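Local structure of lysosome-associated membrane glycoprotein 3 (Homo sapiens, 4AKM) at residues V112-K117 / F149-E154. The protein is a lysosomal membrane glycoprotein that takes part in fusion of lysosomes with autophagosomes and in the unfolded protein response, this chain being the membrane-proximal part of its luminal region. Numbering follows the deposited sequence.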
ATOM      1  N   VAL A 112       4.926   5.204  16.902  1.00 74.82           N
ATOM      2  CA  VAL A 112       6.232   5.261  16.253  1.00 79.50           C
ATOM      3  C   VAL A 112       7.231   4.311  16.921  1.00 81.26           C
ATOM      4  O   VAL A 112       7.280   4.207  18.147  1.00 79.66           O
ATOM      5  CB  VAL A 112       6.776   6.714  16.185  1.00 80.70           C
ATOM      6  CG1 VAL A 112       6.838   7.337  17.571  1.00 90.08           C
ATOM      7  CG2 VAL A 112       8.137   6.759  15.501  1.00 87.21           C
ATOM      8  N   GLY A 113       8.009   3.602  16.107  1.00 80.12           N
ATOM      9  CA  GLY A 113       8.948   2.615  16.612  1.00 82.62           C
ATOM     10  C   GLY A 113       8.353   1.220  16.659  1.00 82.19           C
ATOM     11  O   GLY A 113       9.072   0.229  16.788  1.00 79.92           O
ATOM     12  N   HIS A 114       7.028   1.145  16.566  1.00 81.04           N
ATOM     13  CA  HIS A 114       6.334  -0.134  16.490  1.00 82.29           C
ATOM     14  C   HIS A 114       6.091  -0.526  15.034  1.00 80.41           C
ATOM     15  O   HIS A 114       6.422   0.220  14.114  1.00 73.33           O
ATOM     16  CB  HIS A 114       4.998  -0.071  17.237  1.00 83.89           C
ATOM     17  CG  HIS A 114       5.136   0.052  18.722  1.00 88.83           C
ATOM     18  ND1 HIS A 114       4.112  -0.258  19.592  1.00 92.06           N
ATOM     19  CD2 HIS A 114       6.174   0.454  19.493  1.00 88.88           C
ATOM     20  CE1 HIS A 114       4.514  -0.056  20.834  1.00 93.59           C
ATOM     21  NE2 HIS A 114       5.763   0.376  20.802  1.00 92.58           N
ATOM     22  N   SER A 115       5.513  -1.702  14.827  1.00 82.58           N
ATOM     23  CA  SER A 115       5.130  -2.130  13.489  1.00 78.10           C
ATOM     24  C   SER A 115       3.627  -2.367  13.433  1.00 72.91           C
ATOM     25  O   SER A 115       2.996  -2.634  14.451  1.00 74.42           O
ATOM     26  CB  SER A 115       5.887  -3.396  13.082  1.00 77.32           C
ATOM     27  OG  SER A 115       5.576  -4.479  13.939  1.00 78.41           O
ATOM     28  N   PHE A 116       3.052  -2.249  12.244  1.00 70.62           N
ATOM     29  CA  PHE A 116       1.634  -2.516  12.079  1.00 67.01           C
ATOM     30  C   PHE A 116       1.428  -3.885  11.465  1.00 66.25           C
ATOM     31  O   PHE A 116       2.041  -4.216  10.455  1.00 62.05           O
ATOM     32  CB  PHE A 116       0.966  -1.455  11.210  1.00 62.29           C
ATOM     33  CG  PHE A 116      -0.524  -1.604  11.119  1.00 67.73           C
ATOM     34  CD1 PHE A 116      -1.350  -1.085  12.101  1.00 74.69           C
ATOM     35  CD2 PHE A 116      -1.102  -2.274  10.057  1.00 68.27           C
ATOM     36  CE1 PHE A 116      -2.723  -1.225  12.018  1.00 76.66           C
ATOM     37  CE2 PHE A 116      -2.473  -2.418   9.974  1.00 65.96           C
ATOM     38  CZ  PHE A 116      -3.282  -1.893  10.952  1.00 69.99           C
ATOM     39  N   LYS A 117       0.560  -4.676  12.084  1.00 67.09           N
ATOM     40  CA  LYS A 117       0.193  -5.970  11.542  1.00 58.16           C
ATOM     41  C   LYS A 117      -1.305  -6.012  11.303  1.00 61.53           C
ATOM     42  O   LYS A 117      -2.079  -5.522  12.123  1.00 67.62           O
ATOM     43  CB  LYS A 117       0.597  -7.088  12.499  1.00 63.17           C
ATOM     44  CG  LYS A 117       0.233  -8.475  12.009  1.00 58.00           C
ATOM     45  CD  LYS A 117       0.505  -9.509  13.070  1.00 64.13           C
ATOM     46  CE  LYS A 117      -0.023 -10.867  12.655  1.00 60.64           C
ATOM     47  NZ  LYS A 117       0.731 -11.432  11.502  1.00 59.17           N
ATOM     48  N   PHE A 149      11.290  -5.714  12.791  1.00105.00           N
ATOM     49  CA  PHE A 149       9.966  -5.179  13.086  1.00102.40           C
ATOM     50  C   PHE A 149       9.858  -4.756  14.552  1.00102.20           C
ATOM     51  O   PHE A 149      10.328  -5.460  15.450  1.00102.79           O
ATOM     52  CB  PHE A 149       8.879  -6.201  12.737  1.00 97.70           C
ATOM     53  CG  PHE A 149       8.542  -6.252  11.270  1.00 90.67           C
ATOM     54  CD1 PHE A 149       7.992  -5.148  10.636  1.00 85.15           C
ATOM     55  CD2 PHE A 149       8.764  -7.404  10.530  1.00 85.44           C
ATOM     56  CE1 PHE A 149       7.676  -5.185   9.287  1.00 77.73           C
ATOM     57  CE2 PHE A 149       8.450  -7.449   9.182  1.00 79.69           C
ATOM     58  CZ  PHE A 149       7.903  -6.339   8.560  1.00 76.28           C
ATOM     59  N   GLY A 150       9.233  -3.605  14.783  1.00 94.15           N
ATOM     60  CA  GLY A 150       9.107  -3.043  16.116  1.00 89.39           C
ATOM     61  C   GLY A 150       8.224  -3.826  17.073  1.00 93.80           C
ATOM     62  O   GLY A 150       7.945  -5.010  16.866  1.00 90.61           O
ATOM     63  N   ASN A 151       7.773  -3.144  18.122  1.00 96.38           N
ATOM     64  CA  ASN A 151       7.001  -3.764  19.200  1.00 99.01           C
ATOM     65  C   ASN A 151       5.613  -4.275  18.790  1.00 99.87           C
ATOM     66  O   ASN A 151       4.843  -4.720  19.641  1.00106.57           O
ATOM     67  CB  ASN A 151       6.877  -2.794  20.384  1.00102.86           C
ATOM     68  CG  ASN A 151       6.867  -3.501  21.732  1.00110.07           C
ATOM     69  OD1 ASN A 151       6.584  -4.698  21.820  1.00108.29           O
ATOM     70  ND2 ASN A 151       7.175  -2.756  22.792  1.00108.93           N
ATOM     71  N   VAL A 152       5.298  -4.190  17.496  1.00 91.46           N
ATOM     72  CA  VAL A 152       4.059  -4.733  16.919  1.00 92.46           C
ATOM     73  C   VAL A 152       2.750  -4.091  17.429  1.00 95.12           C
ATOM     74  O   VAL A 152       2.702  -3.497  18.508  1.00100.11           O
ATOM     75  CB  VAL A 152       4.003  -6.295  17.015  1.00 98.87           C
ATOM     76  CG1 VAL A 152       3.030  -6.761  18.096  1.00 98.66           C
ATOM     77  CG2 VAL A 152       3.651  -6.908  15.665  1.00 95.87           C
ATOM     78  N   ASP A 153       1.701  -4.205  16.617  1.00 95.88           N
ATOM     79  CA  ASP A 153       0.349  -3.744  16.946  1.00 97.53           C
ATOM     80  C   ASP A 153      -0.642  -4.510  16.073  1.00 95.05           C
ATOM     81  O   ASP A 153      -0.241  -5.324  15.241  1.00 94.28           O
ATOM     82  CB  ASP A 153       0.180  -2.246  16.677  1.00 96.06           C
ATOM     83  CG  ASP A 153       0.574  -1.378  17.865  1.00103.32           C
ATOM     84  OD1 ASP A 153       0.425  -1.827  19.026  1.00108.81           O
ATOM     85  OD2 ASP A 153       1.017  -0.229  17.635  1.00 94.95           O
ATOM     86  N   GLU A 154      -1.932  -4.236  16.241  1.00 95.94           N
ATOM     87  CA  GLU A 154      -2.963  -4.910  15.452  1.00 94.79           C
ATOM     88  C   GLU A 154      -4.145  -4.000  15.108  1.00 97.86           C
ATOM     89  O   GLU A 154      -4.212  -2.851  15.551  1.00100.58           O
ATOM     90  CB  GLU A 154      -3.453  -6.174  16.166  1.00 95.63           C
ATOM     91  CG  GLU A 154      -2.583  -7.409  15.942  1.00 87.17           C
ATOM     92  CD  GLU A 154      -3.116  -8.307  14.837  1.00 86.59           C
ATOM     93  OE1 GLU A 154      -4.000  -7.858  14.072  1.00 87.27           O
ATOM     94  OE2 GLU A 154      -2.655  -9.467  14.737  1.00 80.97           O
TER
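Asn151 lays its CB methylene over one face of the His114 ring, 3.4 Å from the ring centroid and 13° off the normal, a CH-pi contact that matches a flat imidazole to a short aliphatic stub. The side chains run alongside each other, the Asn151 amide turned well out of the ring's plane. At the ring's edge, near its plane, Asp153 OD2 stands 3.7 Å from His114 ND1, not a hydrogen bond but close enough that the carboxylate may favour a protonated imidazole.

Further along, small Ser115 fits between Phe149 and Val152: its CB meets Phe149 CD1 at 3.7 Å, while OG, lying between backbone N and carbonyl carbon (chi1 62°), touches Val152 CG2. Gly150 has no CB in the way, and its CA lies 3.3 Å from Gly113 O in a CA-H...O contact. The hydrogen bond from Lys117 N to Asp153 O is weak, at 3.3 Å and 137°. Beyond it, the Lys117 methylenes run beside Glu154, whose OE2 is 5.1 Å from Lys117 NZ, too far for a salt bridge, so the opposite charges can attract only at a distance.

Gln140 OE1 accepts a bond from Gly150 N, and Phe116 stacks on Phe108 while its backbone pairs with Leu139. The loop 149-154, which follows strand 137-141, packs along residues 113-117, which lead into strand 116-118, just ahead of the Cys118-Cys155 disulfide, at the surface of the beta-prism fold of the LAMP luminal domain.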